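Local atomic coordinates of uncharacterized protein (Legionella longbeachae NSW150, PDB entry 4JZA), a protein that dephosphorylates phosphoinositides, probably removing the 3-phosphate of phosphatidylinositol 3-phosphate, and is likely to alter lipid metabolism in the infected host cell. Residues I31-Y36 with Y41-A46; A370-S375 with I562-M567; D598-M601 with Q605-H608; E633-K636 with S640-S643. All coordinates share one frame; numbering follows the deposited sequence.

In the fold
Contact 3 lies between the others, its centre about 12 Å from that of contact 2, 13 Å from contact 1 and 15 Å from contact 4, and it touches all three. R43 of contact 1 forms a salt bridge with E607; R374 of contact 2 probably hydrogen-bonds Q605; I634 of contact 4 packs on Y600. Contacts 1 and 2 both reach the large mixed sheet, at edge strand 31-35 and at strand 365-374. Contact 2 lies close to the probable active site: a CX5R sequence runs into the start of its helix 556-574, consistent with the P-loop of a cysteine-dependent phosphatase, and R374 hydrogen-bonds the carbonyl of G553 in that loop.

Contact 1 (I31-Y36 with Y41-A46); sequences ILETYY and YHRSFA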
loop_
_atom_site.group_PDB
_atom_site.type_symbol
_atom_site.label_atom_id
_atom_site.label_comp_id
_atom_site.label_asym_id
_atom_site.label_seq_id
_atom_site.Cartn_x
_atom_site.Cartn_y
_atom_site.Cartn_z
ATOM N N ILE A 31 -4.478 -19.572 19.204
ATOM C CA ILE A 31 -5.679 -18.931 19.710
ATOM C C ILE A 31 -6.835 -19.417 18.849
ATOM O O ILE A 31 -6.699 -19.557 17.645
ATOM C CB ILE A 31 -5.618 -17.427 19.518
ATOM C CG1 ILE A 31 -4.289 -16.876 19.992
ATOM C CG2 ILE A 31 -6.755 -16.750 20.250
ATOM C CD1 ILE A 31 -4.053 -17.045 21.478
ATOM N N LEU A 32 -7.978 -19.655 19.472
ATOM C CA LEU A 32 -9.178 -20.031 18.761
ATOM C C LEU A 32 -9.947 -18.810 18.397
ATOM O O LEU A 32 -10.003 -17.856 19.159
ATOM C CB LEU A 32 -10.104 -20.880 19.611
ATOM C CG LEU A 32 -9.710 -22.340 19.664
ATOM C CD1 LEU A 32 -10.489 -23.057 20.755
ATOM C CD2 LEU A 32 -9.945 -22.970 18.295
ATOM N N GLU A 33 -10.558 -18.877 17.222
ATOM C CA GLU A 33 -11.413 -17.829 16.688
ATOM C C GLU A 33 -12.584 -18.462 15.997
ATOM O O GLU A 33 -12.430 -19.405 15.247
ATOM C CB GLU A 33 -10.633 -17.018 15.687
ATOM C CG GLU A 33 -11.350 -15.813 15.166
ATOM C CD GLU A 33 -10.378 -14.881 14.516
ATOM O OE1 GLU A 33 -10.510 -14.652 13.303
ATOM O OE2 GLU A 33 -9.460 -14.441 15.228
ATOM N N THR A 34 -13.759 -17.930 16.243
ATOM C CA THR A 34 -14.969 -18.499 15.699
ATOM C C THR A 34 -15.381 -17.841 14.394
ATOM O O THR A 34 -15.279 -16.592 14.257
ATOM C CB THR A 34 -16.074 -18.298 16.700
ATOM O OG1 THR A 34 -15.902 -19.282 17.702
ATOM C CG2 THR A 34 -17.377 -18.562 16.097
ATOM N N TYR A 35 -15.847 -18.646 13.430
ATOM C CA TYR A 35 -16.491 -18.087 12.219
ATOM C C TYR A 35 -17.870 -18.683 11.978
ATOM O O TYR A 35 -18.197 -19.719 12.523
ATOM C CB TYR A 35 -15.608 -18.260 10.977
ATOM C CG TYR A 35 -15.405 -19.688 10.477
ATOM C CD1 TYR A 35 -14.484 -20.547 11.070
ATOM C CD2 TYR A 35 -16.087 -20.158 9.372
ATOM C CE1 TYR A 35 -14.281 -21.829 10.579
ATOM C CE2 TYR A 35 -15.871 -21.432 8.864
ATOM C CZ TYR A 35 -14.971 -22.257 9.465
ATOM O OH TYR A 35 -14.797 -23.528 8.949
ATOM N N TYR A 36 -18.665 -18.004 11.156
ATOM C CA TYR A 36 -20.035 -18.407 10.819
ATOM C C TYR A 36 -20.168 -18.735 9.331
ATOM O O TYR A 36 -19.216 -18.613 8.576
ATOM C CB TYR A 36 -20.980 -17.272 11.189
ATOM C CG TYR A 36 -20.860 -16.886 12.645
ATOM C CD1 TYR A 36 -19.815 -16.062 13.095
ATOM C CD2 TYR A 36 -21.788 -17.344 13.569
ATOM C CE1 TYR A 36 -19.707 -15.716 14.437
ATOM C CE2 TYR A 36 -21.699 -17.001 14.899
ATOM C CZ TYR A 36 -20.659 -16.194 15.335
ATOM O OH TYR A 36 -20.599 -15.875 16.670
ATOM N N TYR A 41 -19.841 -8.642 7.689
ATOM C CA TYR A 41 -19.271 -7.426 7.125
ATOM C C TYR A 41 -19.090 -6.327 8.195
ATOM O O TYR A 41 -18.197 -5.503 8.079
ATOM C CB TYR A 41 -20.004 -7.005 5.829
ATOM C CG TYR A 41 -19.540 -7.842 4.614
ATOM C CD1 TYR A 41 -18.185 -7.801 4.172
ATOM C CD2 TYR A 41 -20.425 -8.718 3.932
ATOM C CE1 TYR A 41 -17.743 -8.573 3.089
ATOM C CE2 TYR A 41 -19.980 -9.488 2.857
ATOM C CZ TYR A 41 -18.647 -9.407 2.442
ATOM O OH TYR A 41 -18.209 -10.161 1.382
ATOM N N HIS A 42 -19.878 -6.351 9.264
ATOM C CA HIS A 42 -19.592 -5.477 10.394
ATOM C C HIS A 42 -18.201 -5.696 10.989
ATOM O O HIS A 42 -17.525 -4.745 11.370
ATOM C CB HIS A 42 -20.652 -5.536 11.501
ATOM C CG HIS A 42 -20.395 -4.540 12.587
ATOM N ND1 HIS A 42 -19.612 -4.826 13.698
ATOM C CD2 HIS A 42 -20.700 -3.220 12.665
ATOM C CE1 HIS A 42 -19.493 -3.733 14.436
ATOM N NE2 HIS A 42 -20.134 -2.742 13.824
ATOM N N ARG A 43 -17.753 -6.930 11.040
ATOM C CA ARG A 43 -16.383 -7.214 11.501
ATOM C C ARG A 43 -15.352 -6.555 10.574
ATOM O O ARG A 43 -14.469 -5.867 11.044
ATOM C CB ARG A 43 -16.107 -8.739 11.610
ATOM C CG ARG A 43 -14.776 -9.047 12.334
ATOM C CD ARG A 43 -14.458 -10.535 12.498
ATOM N NE ARG A 43 -13.665 -11.028 11.379
ATOM C CZ ARG A 43 -12.398 -11.410 11.454
ATOM N NH1 ARG A 43 -11.720 -11.367 12.594
ATOM N NH2 ARG A 43 -11.789 -11.836 10.375
ATOM N N SER A 44 -15.487 -6.735 9.267
ATOM C CA SER A 44 -14.518 -6.176 8.321
ATOM C C SER A 44 -14.480 -4.648 8.401
ATOM O O SER A 44 -13.427 -4.018 8.260
ATOM C CB SER A 44 -14.761 -6.696 6.890
ATOM O OG SER A 44 -14.461 -8.118 6.840
ATOM N N PHE A 45 -15.626 -4.075 8.711
ATOM C CA PHE A 45 -15.749 -2.631 8.864
ATOM C C PHE A 45 -14.992 -2.105 10.095
ATOM O O PHE A 45 -14.194 -1.177 10.016
ATOM C CB PHE A 45 -17.233 -2.257 8.906
ATOM C CG PHE A 45 -17.478 -0.893 9.378
ATOM C CD1 PHE A 45 -17.369 0.158 8.519
ATOM C CD2 PHE A 45 -17.794 -0.665 10.691
ATOM C CE1 PHE A 45 -17.559 1.433 8.966
ATOM C CE2 PHE A 45 -17.990 0.598 11.143
ATOM C CZ PHE A 45 -17.864 1.638 10.273
ATOM N N ALA A 46 -15.230 -2.699 11.234
ATOM C CA ALA A 46 -14.473 -2.317 12.405
ATOM C C ALA A 46 -12.965 -2.558 12.218
ATOM O O ALA A 46 -12.148 -1.809 12.730
ATOM C CB ALA A 46 -14.974 -3.101 13.609
#
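At the edge of the large mixed sheet, E33 of strand 31-35 and R43 in the first turn of helix 41-62 reach toward each other from opposite directions. E33 puts CG anti to its backbone N (chi1 -174°) and runs on extended, which carries the carboxylate out toward the helix. R43 also leaves its backbone stretched, then bends about the CG-CD bond (chi3 92°). The two ends meet at E33 OE1 and R43 NH1, 3.6 Å apart. Carboxylate and guanidinium planes are 59° apart, and OE1 lies well out of the guanidinium plane; no N-H of R43 points at it. This is a salt bridge of charge alone, at the surface of the chain, and a looser one than the pairing R43 makes through NH2 with E607. The guanidinium thus serves two carboxylates, E607 closely and E33 loosely. Behind it, D40 accepts a hydrogen bond from the backbone N of R43, while E33 is held by backbone bonds to V7 and V9 of strand 5-10. Edge strand, short loop and helix, with one loose charged pair across them, make a beta-alpha connection of an alpha/beta fold.

Contact 2 (A370-S375 with I562-M567); sequences AKRYRS and IHTDAM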
loop_
_atom_site.group_PDB
_atom_site.type_symbol
_atom_site.label_atom_id
_atom_site.label_comp_id
_atom_site.label_asym_id
_atom_site.label_seq_id
_atom_site.Cartn_x
_atom_site.Cartn_y
_atom_site.Cartn_z
ATOM N N ALA A 370 1.936 -31.581 0.759
ATOM C CA ALA A 370 3.135 -30.803 1.149
ATOM C C ALA A 370 2.826 -29.266 1.191
ATOM O O ALA A 370 1.745 -28.787 0.775
ATOM C CB ALA A 370 4.283 -31.056 0.165
ATOM N N LYS A 371 3.806 -28.539 1.721
ATOM C CA LYS A 371 3.853 -27.093 1.705
ATOM C C LYS A 371 3.909 -26.560 0.288
ATOM O O LYS A 371 4.678 -27.064 -0.522
ATOM C CB LYS A 371 4.995 -26.581 2.576
ATOM C CG LYS A 371 4.589 -26.699 4.030
ATOM C CD LYS A 371 5.672 -26.394 5.034
ATOM C CE LYS A 371 5.172 -26.839 6.409
ATOM N NZ LYS A 371 5.740 -26.004 7.513
ATOM N N ARG A 372 2.994 -25.624 -0.023
ATOM C CA ARG A 372 2.961 -24.933 -1.298
ATOM C C ARG A 372 3.157 -23.461 -0.945
ATOM O O ARG A 372 2.442 -22.900 -0.114
ATOM C CB ARG A 372 1.645 -25.177 -2.037
ATOM C CG ARG A 372 1.494 -26.624 -2.516
ATOM C CD ARG A 372 0.220 -27.278 -2.009
ATOM N NE ARG A 372 -0.939 -26.679 -2.622
ATOM C CZ ARG A 372 -2.165 -26.697 -2.113
ATOM N NH1 ARG A 372 -2.435 -27.303 -0.970
ATOM N NH2 ARG A 372 -3.143 -26.103 -2.780
ATOM N N TYR A 373 4.142 -22.841 -1.575
ATOM C CA TYR A 373 4.582 -21.507 -1.204
ATOM C C TYR A 373 3.989 -20.398 -2.062
ATOM O O TYR A 373 3.854 -20.532 -3.262
ATOM C CB TYR A 373 6.110 -21.446 -1.187
ATOM C CG TYR A 373 6.729 -22.446 -0.239
ATOM C CD1 TYR A 373 6.891 -23.767 -0.608
ATOM C CD2 TYR A 373 7.136 -22.073 1.026
ATOM C CE1 TYR A 373 7.445 -24.683 0.252
ATOM C CE2 TYR A 373 7.692 -22.989 1.890
ATOM C CZ TYR A 373 7.840 -24.293 1.495
ATOM O OH TYR A 373 8.392 -25.214 2.344
ATOM N N ARG A 374 3.608 -19.311 -1.409
ATOM C CA ARG A 374 2.927 -18.204 -2.054
ATOM C C ARG A 374 3.573 -16.882 -1.687
ATOM O O ARG A 374 4.103 -16.727 -0.605
ATOM C CB ARG A 374 1.471 -18.179 -1.609
ATOM C CG ARG A 374 1.306 -18.339 -0.111
ATOM C CD ARG A 374 -0.142 -18.468 0.288
ATOM N NE ARG A 374 -0.984 -17.542 -0.445
ATOM C CZ ARG A 374 -2.259 -17.326 -0.169
ATOM N NH1 ARG A 374 -2.834 -17.962 0.828
ATOM N NH2 ARG A 374 -2.956 -16.476 -0.888
ATOM N N SER A 375 3.533 -15.931 -2.605
ATOM C CA SER A 375 4.037 -14.591 -2.366
ATOM C C SER A 375 3.437 -13.625 -3.374
ATOM O O SER A 375 2.779 -14.035 -4.308
ATOM C CB SER A 375 5.564 -14.555 -2.424
ATOM O OG SER A 375 6.028 -14.303 -3.735
ATOM N N ILE A 562 -7.542 -22.838 -3.346
ATOM C CA ILE A 562 -8.828 -23.421 -3.023
ATOM C C ILE A 562 -9.111 -24.558 -4.024
ATOM O O ILE A 562 -9.529 -25.679 -3.627
ATOM C CB ILE A 562 -9.905 -22.325 -3.122
ATOM C CG1 ILE A 562 -9.936 -21.489 -1.834
ATOM C CG2 ILE A 562 -11.274 -22.894 -3.387
ATOM C CD1 ILE A 562 -10.550 -20.141 -2.058
ATOM N N HIS A 563 -8.879 -24.277 -5.315
ATOM C CA HIS A 563 -9.224 -25.226 -6.354
ATOM C C HIS A 563 -8.361 -26.464 -6.202
ATOM O O HIS A 563 -8.871 -27.598 -6.207
ATOM C CB HIS A 563 -9.053 -24.610 -7.716
ATOM C CG HIS A 563 -9.671 -25.389 -8.831
ATOM N ND1 HIS A 563 -8.947 -26.260 -9.614
ATOM C CD2 HIS A 563 -10.913 -25.347 -9.365
ATOM C CE1 HIS A 563 -9.730 -26.760 -10.550
ATOM N NE2 HIS A 563 -10.933 -26.240 -10.411
ATOM N N THR A 564 -7.071 -26.263 -6.005
ATOM C CA THR A 564 -6.189 -27.389 -5.844
ATOM C C THR A 564 -6.522 -28.088 -4.532
ATOM O O THR A 564 -6.704 -29.295 -4.500
ATOM C CB THR A 564 -4.729 -26.938 -5.960
ATOM O OG1 THR A 564 -4.512 -26.361 -7.254
ATOM C CG2 THR A 564 -3.778 -28.080 -5.785
ATOM N N ASP A 565 -6.676 -27.374 -3.440
ATOM C CA ASP A 565 -7.173 -28.070 -2.239
ATOM C C ASP A 565 -8.416 -28.947 -2.565
ATOM O O ASP A 565 -8.511 -30.096 -2.155
ATOM C CB ASP A 565 -7.507 -27.090 -1.104
ATOM C CG ASP A 565 -6.264 -26.564 -0.369
ATOM O OD1 ASP A 565 -5.193 -27.240 -0.452
ATOM O OD2 ASP A 565 -6.366 -25.486 0.315
ATOM N N ALA A 566 -9.365 -28.409 -3.305
ATOM C CA ALA A 566 -10.576 -29.149 -3.578
ATOM C C ALA A 566 -10.307 -30.428 -4.372
ATOM O O ALA A 566 -10.994 -31.420 -4.179
ATOM C CB ALA A 566 -11.561 -28.282 -4.338
HETATM N N MSE A 567 -9.348 -30.410 -5.293
HETATM C CA MSE A 567 -9.025 -31.609 -6.069
HETATM C C MSE A 567 -8.441 -32.663 -5.145
HETATM O O MSE A 567 -8.784 -33.847 -5.226
HETATM C CB MSE A 567 -8.069 -31.260 -7.190
HETATM C CG MSE A 567 -8.830 -30.489 -8.261
HETATM SE SE MSE A 567 -7.648 -30.136 -9.792
HETATM C CE MSE A 567 -7.541 -31.998 -10.437
#
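R372 leaves strand 365-374 with its CB directed at helix 556-574, and its guanidinium ends against T564 and D565. CG stands beside the backbone N (chi1 -68°), and two further bends along the chain bring the tip round to the helix. On the way the side chain packs against H354 of the adjoining strand and L540 of helix 524-542. At the tip, CZ lies 3.5 Å from D565 OD1, and both terminal nitrogens turn to that one oxygen. NH1 gives the stronger bond, 2.8 Å to D565 OD1 and nearly straight at 164°; NH2 adds a weak one, 3.3 Å to the same OD1. OD1 therefore sits at the guanidinium edge, close to its plane, and receives NH1 on its syn side. Both nitrogens share OD1, and with the planes 84° apart this is not a flat two-oxygen pairing. NH2 also lies 3.7 Å from T564 CB and equally far from T564 CG2; the hydroxyl of T564 is engaged with S533 and E560. NH1 has a second partner in S369 OG, which helps fix the rotation of the group. Packing of D565 on H354, L356 and L599 encloses the ion pair, and burial would probably strengthen the attraction. A helix fastened in this way across one face of a central sheet belongs to an alpha/beta fold; here the CX5R sequence runs into the helix start, consistent with the P-loop helix of cysteine-dependent phosphatases.

Contact 3 (D598-M601 with Q605-H608); sequences DLYM and QHEH
H606 stands edge-on over one face of the Y600 ring, a T-shaped pair with centroids 4.6 Å apart and planes at 83°. The imidazole leads with its CE1 and NE2 corner: H606 CE1 comes within 3.5 Å of Y600 CZ, displaced from the ring centre toward the rim, and H606 NE2 lies 3.4 Å from Y600 CE1. H606 CE1 also lies 3.4 Å from Y600 O. With CG anti to the backbone N (chi1 -176°) the Y600 ring is placed beside H606, and the ring's own rotation turns its face to it.

Next comes the backbone. Helices 587-602 and 604-612 follow each other with barely a break, and the pair spans the helix-helix corner they form, in the helical layer beside the mixed sheet of the alpha/beta fold. A water fills in between their main chains: it donates to Y600 O, 3.1 Å away, and accepts from Q605 N, also at 3.1 Å. The same water makes a weak link to H606 ND1, so one side of the imidazole is tied to the corner itself.

Farther out, D647 of helix 643-652 positions both rings, its OD2 bonding the hydroxyl of Y600 as well as NE2 of H606. This shared carboxylate would tend to favour a proton on that nitrogen. I634 of helix 628-637 packs on Y600 and I619 on H606. Beyond the rings, Q605 OE1 is hydrogen-bonded to R374 of strand 365-374, and E607 forms a salt bridge with R43 of helix 41-62.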
loop_
_atom_site.group_PDB
_atom_site.type_symbol
_atom_site.label_atom_id
_atom_site.label_comp_id
_atom_site.label_asym_id
_atom_site.label_seq_id
_atom_site.Cartn_x
_atom_site.Cartn_y
_atom_site.Cartn_z
ATOM N N ASP A 598 -17.445 -25.052 -0.471
ATOM C CA ASP A 598 -17.149 -25.161 0.979
ATOM C C ASP A 598 -15.877 -24.458 1.381
ATOM O O ASP A 598 -15.837 -23.793 2.432
ATOM C CB ASP A 598 -17.012 -26.625 1.419
ATOM C CG ASP A 598 -18.341 -27.288 1.637
ATOM O OD1 ASP A 598 -19.362 -26.585 1.672
ATOM O OD2 ASP A 598 -18.354 -28.528 1.766
ATOM N N LEU A 599 -14.837 -24.650 0.565
ATOM C CA LEU A 599 -13.539 -24.078 0.858
ATOM C C LEU A 599 -13.603 -22.567 0.725
ATOM O O LEU A 599 -13.177 -21.861 1.617
ATOM C CB LEU A 599 -12.458 -24.681 -0.027
ATOM C CG LEU A 599 -12.083 -26.147 0.319
ATOM C CD1 LEU A 599 -11.011 -26.622 -0.622
ATOM C CD2 LEU A 599 -11.559 -26.347 1.718
ATOM N N TYR A 600 -14.194 -22.096 -0.370
ATOM C CA TYR A 600 -14.338 -20.685 -0.624
ATOM C C TYR A 600 -15.102 -20.071 0.521
ATOM O O TYR A 600 -14.674 -19.088 1.084
ATOM C CB TYR A 600 -15.010 -20.439 -1.983
ATOM C CG TYR A 600 -15.100 -18.972 -2.345
ATOM C CD1 TYR A 600 -16.080 -18.165 -1.789
ATOM C CD2 TYR A 600 -14.194 -18.401 -3.235
ATOM C CE1 TYR A 600 -16.164 -16.839 -2.094
ATOM C CE2 TYR A 600 -14.241 -17.066 -3.534
ATOM C CZ TYR A 600 -15.235 -16.290 -2.959
ATOM O OH TYR A 600 -15.295 -14.947 -3.246
HETATM N N MSE A 601 -16.211 -20.677 0.915
HETATM C CA MSE A 601 -17.017 -20.096 2.009
HETATM C C MSE A 601 -16.444 -20.242 3.402
HETATM O O MSE A 601 -16.913 -19.625 4.298
HETATM C CB MSE A 601 -18.396 -20.695 1.994
HETATM C CG MSE A 601 -19.123 -20.245 0.715
HETATM SE SE MSE A 601 -20.892 -21.074 0.456
HETATM C CE MSE A 601 -21.680 -20.466 2.150
ATOM N N GLN A 605 -9.024 -18.154 2.779
ATOM C CA GLN A 605 -8.210 -17.303 1.919
ATOM C C GLN A 605 -8.591 -15.841 2.049
ATOM O O GLN A 605 -7.759 -14.962 1.857
ATOM C CB GLN A 605 -8.394 -17.693 0.444
ATOM C CG GLN A 605 -7.839 -19.063 0.082
ATOM C CD GLN A 605 -6.351 -19.185 0.354
ATOM O OE1 GLN A 605 -5.656 -18.194 0.457
ATOM N NE2 GLN A 605 -5.864 -20.402 0.463
ATOM N N HIS A 606 -9.849 -15.563 2.330
ATOM C CA HIS A 606 -10.297 -14.192 2.410
ATOM C C HIS A 606 -9.583 -13.528 3.574
ATOM O O HIS A 606 -9.142 -12.356 3.481
ATOM C CB HIS A 606 -11.809 -14.085 2.646
ATOM C CG HIS A 606 -12.667 -14.614 1.529
ATOM N ND1 HIS A 606 -12.532 -15.882 1.007
ATOM C CD2 HIS A 606 -13.758 -14.083 0.932
ATOM C CE1 HIS A 606 -13.470 -16.086 0.102
ATOM N NE2 HIS A 606 -14.238 -15.019 0.053
ATOM N N GLU A 607 -9.482 -14.276 4.670
ATOM C CA GLU A 607 -8.834 -13.818 5.883
ATOM C C GLU A 607 -7.354 -13.599 5.694
ATOM O O GLU A 607 -6.764 -12.610 6.195
ATOM C CB GLU A 607 -9.067 -14.810 7.011
ATOM C CG GLU A 607 -10.528 -14.855 7.383
ATOM C CD GLU A 607 -10.959 -13.617 8.155
ATOM O OE1 GLU A 607 -12.182 -13.218 8.054
ATOM O OE2 GLU A 607 -10.069 -13.048 8.873
ATOM N N HIS A 608 -6.749 -14.502 4.959
ATOM C CA HIS A 608 -5.326 -14.386 4.648
ATOM C C HIS A 608 -5.077 -13.095 3.891
ATOM O O HIS A 608 -4.257 -12.305 4.308
ATOM C CB HIS A 608 -4.844 -15.597 3.861
ATOM C CG HIS A 608 -3.368 -15.716 3.798
ATOM N ND1 HIS A 608 -2.653 -15.488 2.645
ATOM C CD2 HIS A 608 -2.462 -16.035 4.748
ATOM C CE1 HIS A 608 -1.369 -15.681 2.882
ATOM N NE2 HIS A 608 -1.227 -16.010 4.155
HETATM O O HOH W 1 -11.544 -19.172 1.236
#

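Contact 4 (E633-K636 with S640-S643); sequences EIRK and SERS
The amide of S640 donates to the carbonyl oxygen of R635, five residues back, with S640 N to R635 O 2.9 Å and an angle of 152° at the hydrogen. The chain has turned back on the end of helix 628-637, and S640 O comes to rest against the stem of R635, 3.5 Å from R635 CB. The hydroxyl S643 OG donates to that same carbonyl oxygen, S640 O, at 2.8 Å, arriving from above the carbonyl plane, and it also lies 3.8 Å from R635 CA. E641 folds back by a bend at chi2 (-63°) and brings its carboxylate across the arginine at an angle, E641 OE2 being 3.7 Å from R635 CD. Their charged ends do not touch directly; a water joins them, donating to E641 OE2 at 2.7 Å and accepting from R635 NH1 at 3.2 Å, at the edge of the guanidinium. The stronger partners of R635 are E623 at NE and E628 at NH2, so two direct acidic partners and E641, through water, balance its charge. S640 OG accepts a weak capping bond from R642 N. These are features of a tight helix-to-helix corner, in which one helix closes and the cap of the next, 643-652, begins.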
loop_
_atom_site.group_PDB
_atom_site.type_symbol
_atom_site.label_atom_id
_atom_site.label_comp_id
_atom_site.label_asym_id
_atom_site.label_seq_id
_atom_site.Cartn_x
_atom_site.Cartn_y
_atom_site.Cartn_z
ATOM N N GLU A 633 -23.492 -21.710 -7.167
ATOM C CA GLU A 633 -23.707 -22.445 -5.944
ATOM C C GLU A 633 -23.407 -21.595 -4.708
ATOM O O GLU A 633 -24.161 -21.624 -3.734
ATOM C CB GLU A 633 -22.828 -23.708 -5.952
ATOM C CG GLU A 633 -22.914 -24.573 -4.688
ATOM C CD GLU A 633 -24.287 -25.188 -4.469
ATOM O OE1 GLU A 633 -25.164 -25.038 -5.344
ATOM O OE2 GLU A 633 -24.482 -25.839 -3.422
ATOM N N ILE A 634 -22.305 -20.829 -4.742
ATOM C CA ILE A 634 -21.963 -19.960 -3.610
ATOM C C ILE A 634 -23.052 -18.912 -3.413
ATOM O O ILE A 634 -23.517 -18.679 -2.270
ATOM C CB ILE A 634 -20.647 -19.243 -3.815
ATOM C CG1 ILE A 634 -19.508 -20.263 -3.810
ATOM C CG2 ILE A 634 -20.429 -18.222 -2.696
ATOM C CD1 ILE A 634 -18.241 -19.801 -4.508
ATOM N N ARG A 635 -23.441 -18.276 -4.528
ATOM C CA ARG A 635 -24.477 -17.264 -4.521
ATOM C C ARG A 635 -25.754 -17.766 -3.902
ATOM O O ARG A 635 -26.400 -17.054 -3.144
ATOM C CB ARG A 635 -24.757 -16.734 -5.930
ATOM C CG ARG A 635 -23.858 -15.595 -6.462
ATOM C CD ARG A 635 -24.325 -15.240 -7.865
ATOM N NE ARG A 635 -23.259 -15.217 -8.854
ATOM C CZ ARG A 635 -23.231 -15.953 -9.965
ATOM N NH1 ARG A 635 -24.187 -16.809 -10.228
ATOM N NH2 ARG A 635 -22.210 -15.853 -10.821
ATOM N N LYS A 636 -26.129 -18.989 -4.229
ATOM C CA LYS A 636 -27.403 -19.511 -3.794
ATOM C C LYS A 636 -27.277 -19.997 -2.363
ATOM O O LYS A 636 -28.138 -19.748 -1.539
ATOM C CB LYS A 636 -27.926 -20.571 -4.785
ATOM C CG LYS A 636 -28.309 -19.926 -6.142
ATOM C CD LYS A 636 -28.910 -20.869 -7.186
ATOM C CE LYS A 636 -27.947 -21.976 -7.623
ATOM N NZ LYS A 636 -28.545 -22.830 -8.686
ATOM N N SER A 640 -27.751 -14.677 -2.077
ATOM C CA SER A 640 -27.516 -13.305 -2.495
ATOM C C SER A 640 -26.851 -13.319 -3.843
ATOM O O SER A 640 -25.868 -14.036 -4.001
ATOM C CB SER A 640 -26.619 -12.592 -1.473
ATOM O OG SER A 640 -26.488 -11.186 -1.756
ATOM N N GLU A 641 -27.397 -12.551 -4.806
ATOM C CA GLU A 641 -26.735 -12.298 -6.100
ATOM C C GLU A 641 -25.499 -11.469 -5.921
ATOM O O GLU A 641 -24.597 -11.494 -6.748
ATOM C CB GLU A 641 -27.631 -11.544 -7.090
ATOM C CG GLU A 641 -28.474 -12.418 -7.944
ATOM C CD GLU A 641 -27.687 -13.332 -8.860
ATOM O OE1 GLU A 641 -26.924 -12.807 -9.690
ATOM O OE2 GLU A 641 -27.864 -14.581 -8.772
ATOM N N ARG A 642 -25.491 -10.697 -4.852
ATOM C CA ARG A 642 -24.385 -9.807 -4.511
ATOM C C ARG A 642 -23.164 -10.459 -3.859
ATOM O O ARG A 642 -22.165 -9.751 -3.673
ATOM C CB ARG A 642 -24.830 -8.867 -3.419
ATOM C CG ARG A 642 -25.589 -7.617 -3.753
ATOM C CD ARG A 642 -25.950 -7.074 -2.387
ATOM N NE ARG A 642 -25.910 -5.623 -2.345
ATOM C CZ ARG A 642 -24.806 -4.886 -2.277
ATOM N NH1 ARG A 642 -23.618 -5.444 -2.254
ATOM N NH2 ARG A 642 -24.902 -3.578 -2.241
ATOM N N SER A 643 -23.227 -11.729 -3.435
ATOM C CA SER A 643 -22.200 -12.195 -2.446
ATOM C C SER A 643 -20.769 -12.167 -2.959
ATOM O O SER A 643 -19.901 -11.734 -2.263
ATOM C CB SER A 643 -22.536 -13.520 -1.805
ATOM O OG SER A 643 -23.469 -14.171 -2.621
HETATM O O HOH W 2 -27.154 -17.182 -9.008
#